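Local structure of EDD domain protein, DegV family (3JR7) at residues A[97-101]-A[154-160]; A[180-186]-A[287-292]; A[202-208]-A[220-226]. The protein is of unknown function but belongs to the DegV family, whose members are thought to bind lipids such as fatty acids. All coordinates share one frame; numbering follows the deposited sequence.

Overall arrangement
Contacts 1 and 2 are buried, while contact 3 lies at the surface. Contact 1 joins strand 98-103, paired with strands 22-27 and 130-135, to the turn between helices 141-155 and 160-173. Its centre is about 35 Å from that of contact 2 and about 42 Å from that of contact 3, across the middle of the chain. Contacts 2 and 3 are neighbours, with centres about 14 Å apart, and strand 205-211 is the next element after helix 184-188. They meet where E181 nears K206 and L183 packs on P207. The chemistry differs: charged side chains in contact 1, water-bridged backbone in contact 2, direct backbone pairing in contact 3.

Contact 1 (A[97-101]-A[154-160]); sequences ERIYV and EKAGMTF. With PO4 (phosphate ion), chain D.
R98 and Y100 of strand 98-103 reach across to E154, in the last turn of helix 141-155. E97, R98 and E154 form a salt-bridge network, and Y100 adds a hydrogen bond. R98 grips the carboxylate side-on with NE and NH2. The R98 NE to E154 OE2 bond is 2.7 Å, nearly straight, and uses the syn lone pair. R98 NH2 meets E154 OE1, also at 2.7 Å, and the two flat groups are nearly coplanar. The arginine chain bends at chi3 (-68°), which turns this edge of the guanidinium to the helix end. Its NH1 turns to D19 and, weakly, to E97. Y100 OH donates to E154 OE2 from the anti side, at 2.6 Å, so this oxygen takes two bonds. An alanine in place of E154 would remove the carboxylate and is likely to leave the buried R98 NE and Y100 hydroxyl without their acceptor. G157 ends the first helix in a Schellman motif, and T159 N-caps the next, which F160 begins. A phosphate, probably from the crystallisation liquor, sits at that N-terminus; its O2 lies 2.5 Å from F160 N, too short to be trusted. F160 CG stands anti to the backbone N (chi1 179°), laying the ring alongside Y100. R98 CD packs on F160 CB. The ring planes, 30° apart, barely overlap; Y100 CE1 meets F160 CE1 at 3.6 Å.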
loop_
_atom_site.group_PDB
_atom_site.type_symbol
_atom_site.label_atom_id
_atom_site.label_comp_id
_atom_site.label_asym_id
_atom_site.label_seq_id
_atom_site.Cartn_x
_atom_site.Cartn_y
_atom_site.Cartn_z
ATOM N N GLU A 97 -5.497 -22.521 8.790
ATOM C CA GLU A 97 -4.208 -23.136 9.093
ATOM C C GLU A 97 -3.045 -22.195 8.774
ATOM O O GLU A 97 -2.068 -22.130 9.522
ATOM C CB GLU A 97 -4.050 -24.411 8.247
ATOM C CG GLU A 97 -2.721 -25.117 8.384
ATOM C CD GLU A 97 -2.633 -26.330 7.510
ATOM O OE1 GLU A 97 -3.165 -26.311 6.368
ATOM O OE2 GLU A 97 -2.021 -27.308 7.956
ATOM N N ARG A 98 -3.143 -21.485 7.661
ATOM C CA ARG A 98 -2.028 -20.679 7.181
ATOM C C ARG A 98 -2.391 -19.204 7.246
ATOM O O ARG A 98 -3.403 -18.780 6.699
ATOM C CB ARG A 98 -1.677 -21.089 5.751
ATOM C CG ARG A 98 -1.413 -22.589 5.613
ATOM C CD ARG A 98 -1.025 -23.029 4.220
ATOM N NE ARG A 98 -2.113 -22.906 3.285
ATOM C CZ ARG A 98 -3.189 -23.721 3.204
ATOM N NH1 ARG A 98 -3.350 -24.738 4.080
ATOM N NH2 ARG A 98 -4.115 -23.516 2.245
ATOM N N ILE A 99 -1.555 -18.420 7.917
ATOM C CA ILE A 99 -1.758 -16.989 8.062
ATOM C C ILE A 99 -0.661 -16.200 7.341
ATOM O O ILE A 99 0.532 -16.380 7.605
ATOM C CB ILE A 99 -1.764 -16.569 9.521
ATOM C CG1 ILE A 99 -2.792 -17.420 10.299
ATOM C CG2 ILE A 99 -2.059 -15.030 9.627
ATOM C CD1 ILE A 99 -4.282 -17.179 9.898
ATOM N N TYR A 100 -1.080 -15.318 6.438
ATOM C CA TYR A 100 -0.155 -14.472 5.668
ATOM C C TYR A 100 -0.479 -13.050 6.040
ATOM O O TYR A 100 -1.626 -12.664 5.986
ATOM C CB TYR A 100 -0.379 -14.668 4.162
ATOM C CG TYR A 100 -0.212 -16.077 3.680
ATOM C CD1 TYR A 100 1.058 -16.621 3.494
ATOM C CD2 TYR A 100 -1.318 -16.863 3.372
ATOM C CE1 TYR A 100 1.222 -17.922 3.073
ATOM C CE2 TYR A 100 -1.165 -18.184 2.902
ATOM C CZ TYR A 100 0.118 -18.699 2.765
ATOM O OH TYR A 100 0.305 -19.965 2.312
ATOM N N VAL A 101 0.505 -12.264 6.427
ATOM C CA VAL A 101 0.275 -10.883 6.858
ATOM C C VAL A 101 1.023 -9.955 5.899
ATOM O O VAL A 101 2.206 -10.203 5.576
ATOM C CB VAL A 101 0.747 -10.675 8.314
ATOM C CG1 VAL A 101 0.234 -9.317 8.896
ATOM C CG2 VAL A 101 0.307 -11.843 9.207
ATOM N N GLU A 154 -1.826 -19.611 -3.530
ATOM C CA GLU A 154 -2.708 -20.574 -2.830
ATOM C C GLU A 154 -3.596 -21.320 -3.838
ATOM O O GLU A 154 -3.699 -22.535 -3.779
ATOM C CB GLU A 154 -3.556 -19.897 -1.764
ATOM C CG GLU A 154 -2.833 -19.682 -0.389
ATOM C CD GLU A 154 -2.701 -20.959 0.453
ATOM O OE1 GLU A 154 -3.404 -21.949 0.152
ATOM O OE2 GLU A 154 -1.892 -20.981 1.428
ATOM N N LYS A 155 -4.148 -20.587 -4.805
ATOM C CA LYS A 155 -4.989 -21.174 -5.821
ATOM C C LYS A 155 -4.208 -22.154 -6.711
ATOM O O LYS A 155 -4.759 -23.184 -7.127
ATOM C CB LYS A 155 -5.660 -20.072 -6.649
ATOM C CG LYS A 155 -6.415 -20.568 -7.839
ATOM C CD LYS A 155 -7.412 -19.543 -8.395
ATOM C CE LYS A 155 -8.073 -20.097 -9.676
ATOM N NZ LYS A 155 -9.207 -19.235 -10.152
ATOM N N ALA A 156 -2.929 -21.871 -6.956
ATOM C CA ALA A 156 -2.068 -22.804 -7.684
ATOM C C ALA A 156 -1.710 -24.068 -6.874
ATOM O O ALA A 156 -1.048 -24.951 -7.406
ATOM C CB ALA A 156 -0.823 -22.115 -8.185
ATOM N N GLY A 157 -2.120 -24.168 -5.608
ATOM C CA GLY A 157 -1.796 -25.339 -4.784
ATOM C C GLY A 157 -0.402 -25.368 -4.154
ATOM O O GLY A 157 0.098 -26.419 -3.824
HETATM N N MSE A 158 0.245 -24.228 -3.957
HETATM C CA MSE A 158 1.555 -24.226 -3.338
HETATM C C MSE A 158 1.478 -24.643 -1.871
HETATM O O MSE A 158 0.455 -24.460 -1.216
HETATM C CB MSE A 158 2.219 -22.863 -3.477
HETATM C CG MSE A 158 2.525 -22.537 -4.879
HETATM SE SE MSE A 158 3.605 -20.975 -5.044
HETATM C CE MSE A 158 5.263 -21.699 -5.768
ATOM N N THR A 159 2.561 -25.203 -1.352
ATOM C CA THR A 159 2.702 -25.338 0.098
ATOM C C THR A 159 2.856 -23.949 0.735
ATOM O O THR A 159 3.139 -22.954 0.050
ATOM C CB THR A 159 3.938 -26.146 0.461
ATOM O OG1 THR A 159 5.098 -25.396 0.066
ATOM C CG2 THR A 159 3.910 -27.523 -0.292
ATOM N N PHE A 160 2.682 -23.888 2.039
ATOM C CA PHE A 160 2.943 -22.634 2.803
ATOM C C PHE A 160 4.308 -22.007 2.471
ATOM O O PHE A 160 4.384 -20.827 2.094
ATOM C CB PHE A 160 2.804 -22.900 4.292
ATOM C CG PHE A 160 3.068 -21.680 5.188
ATOM C CD1 PHE A 160 2.167 -20.637 5.256
ATOM C CD2 PHE A 160 4.194 -21.621 5.973
ATOM C CE1 PHE A 160 2.403 -19.540 6.068
ATOM C CE2 PHE A 160 4.452 -20.529 6.798
ATOM C CZ PHE A 160 3.541 -19.467 6.837
HETATM P P PO4 D . 1.881 -26.921 4.134
HETATM O O1 PO4 D . 0.808 -26.560 5.183
HETATM O O2 PO4 D . 1.750 -25.962 2.986
HETATM O O3 PO4 D . 3.259 -26.741 4.699
HETATM O O4 PO4 D . 1.819 -28.364 3.658
#

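Contact 2 (A[180-186]-A[287-292])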
loop_
_atom_site.group_PDB
_atom_site.type_symbol
_atom_site.label_atom_id
_atom_site.label_comp_id
_atom_site.label_asym_id
_atom_site.label_seq_id
_atom_site.Cartn_x
_atom_site.Cartn_y
_atom_site.Cartn_z
ATOM N N LEU A 180 2.102 13.385 -6.064
ATOM C CA LEU A 180 1.122 14.022 -5.217
ATOM C C LEU A 180 1.008 15.502 -5.549
ATOM O O LEU A 180 1.929 16.072 -6.107
ATOM C CB LEU A 180 1.547 13.927 -3.751
ATOM C CG LEU A 180 1.889 12.517 -3.270
ATOM C CD1 LEU A 180 2.136 12.533 -1.752
ATOM C CD2 LEU A 180 0.815 11.521 -3.681
ATOM N N GLU A 181 -0.122 16.107 -5.181
ATOM C CA GLU A 181 -0.226 17.576 -5.135
ATOM C C GLU A 181 0.418 18.087 -3.874
ATOM O O GLU A 181 0.931 19.206 -3.857
ATOM C CB GLU A 181 -1.702 18.021 -5.172
ATOM C CG GLU A 181 -2.452 17.599 -6.414
ATOM C CD GLU A 181 -2.090 18.432 -7.679
ATOM O OE1 GLU A 181 -1.191 19.301 -7.638
ATOM O OE2 GLU A 181 -2.718 18.207 -8.736
ATOM N N ASN A 182 0.357 17.296 -2.793
ATOM C CA ASN A 182 0.767 17.787 -1.483
ATOM C C ASN A 182 1.633 16.774 -0.684
ATOM O O ASN A 182 1.102 15.844 -0.094
ATOM C CB ASN A 182 -0.495 18.146 -0.714
ATOM C CG ASN A 182 -0.208 18.684 0.672
ATOM O OD1 ASN A 182 0.949 18.948 1.012
ATOM N ND2 ASN A 182 -1.276 18.877 1.480
ATOM N N LEU A 183 2.949 17.006 -0.658
ATOM C CA LEU A 183 3.925 16.126 0.005
ATOM C C LEU A 183 4.122 16.432 1.470
ATOM O O LEU A 183 4.900 15.756 2.155
ATOM C CB LEU A 183 5.292 16.217 -0.684
ATOM C CG LEU A 183 5.449 15.497 -2.014
ATOM C CD1 LEU A 183 6.641 16.063 -2.715
ATOM C CD2 LEU A 183 5.657 14.031 -1.811
ATOM N N ASP A 184 3.439 17.466 1.960
ATOM C CA ASP A 184 3.734 17.960 3.295
ATOM C C ASP A 184 3.480 16.946 4.426
ATOM O O ASP A 184 4.199 16.972 5.429
ATOM C CB ASP A 184 2.949 19.232 3.606
ATOM C CG ASP A 184 3.387 20.436 2.758
ATOM O OD1 ASP A 184 4.362 20.376 1.947
ATOM O OD2 ASP A 184 2.700 21.458 2.896
ATOM N N THR A 185 2.453 16.114 4.307
ATOM C CA THR A 185 2.157 15.149 5.382
ATOM C C THR A 185 3.295 14.112 5.479
ATOM O O THR A 185 3.794 13.831 6.579
ATOM C CB THR A 185 0.790 14.486 5.199
ATOM O OG1 THR A 185 -0.180 15.514 4.920
ATOM C CG2 THR A 185 0.365 13.707 6.486
ATOM N N LEU A 186 3.759 13.620 4.336
ATOM C CA LEU A 186 4.938 12.738 4.303
ATOM C C LEU A 186 6.183 13.438 4.857
ATOM O O LEU A 186 6.960 12.855 5.645
ATOM C CB LEU A 186 5.201 12.201 2.885
ATOM C CG LEU A 186 4.285 11.042 2.389
ATOM C CD1 LEU A 186 4.328 10.910 0.841
ATOM C CD2 LEU A 186 4.555 9.661 3.128
ATOM N N VAL A 287 -4.469 10.026 3.921
ATOM C CA VAL A 287 -3.745 10.931 4.794
ATOM C C VAL A 287 -2.379 11.337 4.225
ATOM O O VAL A 287 -1.997 12.512 4.276
ATOM C CB VAL A 287 -3.578 10.321 6.196
ATOM C CG1 VAL A 287 -2.574 11.115 7.030
ATOM C CG2 VAL A 287 -4.969 10.228 6.930
ATOM N N TYR A 288 -1.627 10.376 3.693
ATOM C CA TYR A 288 -0.284 10.652 3.171
ATOM C C TYR A 288 -0.261 11.063 1.694
ATOM O O TYR A 288 0.620 11.825 1.283
ATOM C CB TYR A 288 0.656 9.470 3.479
ATOM C CG TYR A 288 0.964 9.414 4.968
ATOM C CD1 TYR A 288 1.889 10.294 5.535
ATOM C CD2 TYR A 288 0.271 8.598 5.818
ATOM C CE1 TYR A 288 2.181 10.276 6.859
ATOM C CE2 TYR A 288 0.545 8.583 7.221
ATOM C CZ TYR A 288 1.495 9.431 7.718
ATOM O OH TYR A 288 1.792 9.495 9.072
ATOM N N ALA A 289 -1.210 10.598 0.893
ATOM C CA ALA A 289 -1.222 10.975 -0.534
ATOM C C ALA A 289 -1.828 12.359 -0.753
ATOM O O ALA A 289 -1.432 13.115 -1.662
ATOM C CB ALA A 289 -1.971 9.927 -1.357
ATOM N N ASN A 290 -2.851 12.637 0.029
ATOM C CA ASN A 290 -3.605 13.878 -0.007
ATOM C C ASN A 290 -4.437 13.999 -1.268
ATOM O O ASN A 290 -4.302 13.209 -2.244
ATOM C CB ASN A 290 -2.696 15.115 0.202
ATOM C CG ASN A 290 -2.306 15.310 1.652
ATOM O OD1 ASN A 290 -1.109 15.390 1.997
ATOM N ND2 ASN A 290 -3.306 15.426 2.511
ATOM N N ASP A 291 -5.362 14.958 -1.207
ATOM C CA ASP A 291 -6.298 15.195 -2.302
ATOM C C ASP A 291 -5.497 15.319 -3.594
ATOM O O ASP A 291 -4.529 16.068 -3.640
ATOM C CB ASP A 291 -7.011 16.536 -2.045
ATOM C CG ASP A 291 -8.178 16.790 -2.985
ATOM O OD1 ASP A 291 -8.623 15.894 -3.753
ATOM O OD2 ASP A 291 -8.691 17.908 -2.860
ATOM N N GLY A 292 -5.884 14.575 -4.614
ATOM C CA GLY A 292 -5.223 14.675 -5.905
ATOM C C GLY A 292 -4.015 13.760 -6.150
ATOM O O GLY A 292 -3.425 13.803 -7.227
HETATM O O HOH W 1 -1.866 15.245 -3.209
HETATM O O HOH W 2 1.958 14.128 1.799
HETATM O O HOH W 3 -2.808 14.939 5.302
#
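L186 and T185, in the first turn of helix 184-188, meet Y288 near the end of helix 283-289 through their first torsions. L186 has CG beside its backbone N (chi1 -77°), and its CD2 reaches Y288 CD1 at 3.6 Å. T185 places CG2 anti to its own N, where it touches Y288 CD1 at 3.9 Å and also packs on V287 CG1. L180 lays CD2 on A289 CB. N182 swings its amide out across N290; the two amides stack with planes 13° apart. N182 OD1 also accepts from D184 N at 3.0 Å, a capping bond at the start of the helix.

Three waters fill in the polar part. Water 1 takes the E181 N-H and donates to A289 O and D291 O. Water 2 lies between N182 O, L186 N and Y288 O. Water 3 links T185 OG1, 2.7 Å away, to V287 O. G292 has positive phi, and a side chain there would run into both E181 CG and the carbonyl O of D291. The Y288 hydroxyl bonds to T80 and N189, and its side chain borders the pocket that holds a polyether, probably from the crystallisation liquor. The chemistry thus implies a mixed joint: apolar carbons pack directly, while polar groups of the two segments, mostly backbone, are joined through water.

Contact 3 (A[202-208]-A[220-226])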
loop_
_atom_site.group_PDB
_atom_site.type_symbol
_atom_site.label_atom_id
_atom_site.label_comp_id
_atom_site.label_asym_id
_atom_site.label_seq_id
_atom_site.Cartn_x
_atom_site.Cartn_y
_atom_site.Cartn_z
ATOM N N ALA A 202 10.273 26.406 -9.276
ATOM C CA ALA A 202 8.960 26.700 -9.861
ATOM C C ALA A 202 7.820 26.202 -8.974
ATOM O O ALA A 202 7.828 25.056 -8.534
ATOM C CB ALA A 202 8.853 26.068 -11.254
ATOM N N LEU A 203 6.823 27.052 -8.742
ATOM C CA LEU A 203 5.721 26.693 -7.837
ATOM C C LEU A 203 4.827 25.525 -8.320
ATOM O O LEU A 203 4.118 24.924 -7.496
ATOM C CB LEU A 203 4.854 27.922 -7.491
ATOM C CG LEU A 203 5.374 28.816 -6.342
ATOM C CD1 LEU A 203 4.513 30.079 -6.189
ATOM C CD2 LEU A 203 5.453 28.037 -4.996
ATOM N N ASN A 204 4.868 25.208 -9.621
ATOM C CA ASN A 204 4.118 24.078 -10.154
ATOM C C ASN A 204 4.979 22.816 -10.355
ATOM O O ASN A 204 4.497 21.858 -10.967
ATOM C CB ASN A 204 3.375 24.438 -11.455
ATOM C CG ASN A 204 4.307 24.895 -12.576
ATOM O OD1 ASN A 204 5.434 25.373 -12.326
ATOM N ND2 ASN A 204 3.819 24.800 -13.834
ATOM N N ILE A 205 6.212 22.803 -9.848
ATOM C CA ILE A 205 7.058 21.603 -9.956
ATOM C C ILE A 205 6.415 20.430 -9.227
ATOM O O ILE A 205 5.932 20.594 -8.129
ATOM C CB ILE A 205 8.464 21.823 -9.397
ATOM C CG1 ILE A 205 9.348 22.335 -10.509
ATOM C CG2 ILE A 205 9.157 20.531 -9.184
ATOM C CD1 ILE A 205 9.732 21.186 -11.441
ATOM N N LYS A 206 6.325 19.287 -9.870
ATOM C CA LYS A 206 5.771 18.091 -9.225
ATOM C C LYS A 206 6.853 17.003 -9.250
ATOM O O LYS A 206 7.196 16.545 -10.319
ATOM C CB LYS A 206 4.543 17.585 -9.976
ATOM C CG LYS A 206 3.406 18.543 -10.125
ATOM C CD LYS A 206 2.822 18.922 -8.796
ATOM C CE LYS A 206 1.501 19.555 -8.947
ATOM N NZ LYS A 206 1.605 21.028 -9.009
ATOM N N PRO A 207 7.407 16.614 -8.073
ATOM C CA PRO A 207 8.276 15.453 -8.015
ATOM C C PRO A 207 7.570 14.148 -8.405
ATOM O O PRO A 207 6.425 13.915 -8.011
ATOM C CB PRO A 207 8.700 15.386 -6.542
ATOM C CG PRO A 207 8.416 16.710 -5.984
ATOM C CD PRO A 207 7.271 17.267 -6.759
ATOM N N ILE A 208 8.254 13.310 -9.162
ATOM C CA ILE A 208 7.824 11.955 -9.353
ATOM C C ILE A 208 8.596 11.147 -8.305
ATOM O O ILE A 208 9.837 11.122 -8.309
ATOM C CB ILE A 208 8.138 11.395 -10.733
ATOM C CG1 ILE A 208 7.309 12.093 -11.844
ATOM C CG2 ILE A 208 7.819 9.884 -10.736
ATOM C CD1 ILE A 208 7.714 13.550 -12.112
ATOM N N LYS A 220 12.509 10.231 -8.196
ATOM C CA LYS A 220 12.902 9.655 -9.466
ATOM C C LYS A 220 13.024 10.687 -10.564
ATOM O O LYS A 220 13.765 10.478 -11.503
ATOM C CB LYS A 220 11.825 8.666 -9.916
ATOM C CG LYS A 220 11.464 7.593 -8.881
ATOM C CD LYS A 220 12.606 6.668 -8.655
ATOM C CE LYS A 220 12.687 5.588 -9.717
ATOM N NZ LYS A 220 13.941 4.742 -9.539
ATOM N N GLU A 221 12.230 11.759 -10.488
ATOM C CA GLU A 221 12.148 12.782 -11.557
ATOM C C GLU A 221 11.350 13.959 -11.041
ATOM O O GLU A 221 10.901 13.969 -9.898
ATOM C CB GLU A 221 11.462 12.220 -12.815
ATOM C CG GLU A 221 12.389 11.833 -13.921
ATOM C CD GLU A 221 13.019 13.037 -14.646
ATOM O OE1 GLU A 221 13.722 12.781 -15.630
ATOM O OE2 GLU A 221 12.788 14.219 -14.284
ATOM N N LYS A 222 11.125 14.923 -11.926
ATOM C CA LYS A 222 10.279 16.043 -11.641
ATOM C C LYS A 222 9.883 16.699 -12.944
ATOM O O LYS A 222 10.521 16.505 -13.967
ATOM C CB LYS A 222 11.002 17.083 -10.776
ATOM C CG LYS A 222 12.183 17.725 -11.502
ATOM C CD LYS A 222 12.854 18.735 -10.607
ATOM C CE LYS A 222 13.991 19.426 -11.369
ATOM N NZ LYS A 222 14.778 20.219 -10.349
ATOM N N ALA A 223 8.819 17.472 -12.874
ATOM C CA ALA A 223 8.277 18.158 -14.028
ATOM C C ALA A 223 7.451 19.341 -13.560
ATOM O O ALA A 223 6.877 19.315 -12.454
ATOM C CB ALA A 223 7.401 17.215 -14.846
ATOM N N ARG A 224 7.297 20.334 -14.436
ATOM C CA ARG A 224 6.394 21.447 -14.172
ATOM C C ARG A 224 4.977 21.109 -14.531
ATOM O O ARG A 224 4.656 20.874 -15.668
ATOM C CB ARG A 224 6.836 22.697 -14.924
ATOM C CG ARG A 224 8.159 23.184 -14.467
ATOM C CD ARG A 224 8.400 24.592 -14.963
ATOM N NE ARG A 224 9.687 25.057 -14.488
ATOM C CZ ARG A 224 10.231 26.226 -14.823
ATOM N NH1 ARG A 224 9.615 27.073 -15.636
ATOM N NH2 ARG A 224 11.412 26.542 -14.341
ATOM N N GLY A 225 4.114 21.095 -13.545
ATOM C CA GLY A 225 2.727 20.758 -13.746
ATOM C C GLY A 225 2.432 19.264 -13.792
ATOM O O GLY A 225 3.263 18.430 -14.180
HETATM N N MSE A 226 1.206 18.945 -13.438
HETATM C CA MSE A 226 0.782 17.576 -13.235
HETATM C C MSE A 226 0.759 16.798 -14.543
HETATM O O MSE A 226 1.009 15.600 -14.564
HETATM C CB MSE A 226 -0.604 17.635 -12.600
HETATM C CG MSE A 226 -1.177 16.401 -12.246
HETATM SE SE MSE A 226 -0.086 15.284 -11.130
HETATM C CE MSE A 226 0.209 16.498 -9.593
#
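Backbone hydrogen bonds join I205-I208 to K220-R224 as antiparallel strands. K206 pairs with A223, with K206 N to A223 O at 2.6 Å. I208 pairs with E221 in the same hydrogen-bonded way. I208 O accepts from both K220 N, at 2.8 Å, and E221 N, at 3.3 Å, which makes a classic beta bulge. Beyond the strands, G225 N donates to N204 O at 2.7 Å. Weaker CA-H...O contacts lie between, such as I205 CA to A223 O.

Apolar contacts fall on two faces. On one, I205 CD1 lies between the K222 and R224 chains, and A202 CB sits over one face of the R224 guanidinium, 3.5 Å from R224 NE. On the other, I208 CD1 rests on K222 CA. K206 bends at chi2 (-63°), and its CE presses tightly on the methyl CE of selenomethionine M226, at 3.4 Å.

Polar side chains add little across the pair. E221 OE2 accepts from K222 N within its own strand, while K206 NZ makes a long, weak ion pair with E181.

The arrangement is a bulged beta hairpin at the margin of a mixed sheet, with helix 226-240 following directly and packing against A223 and I208.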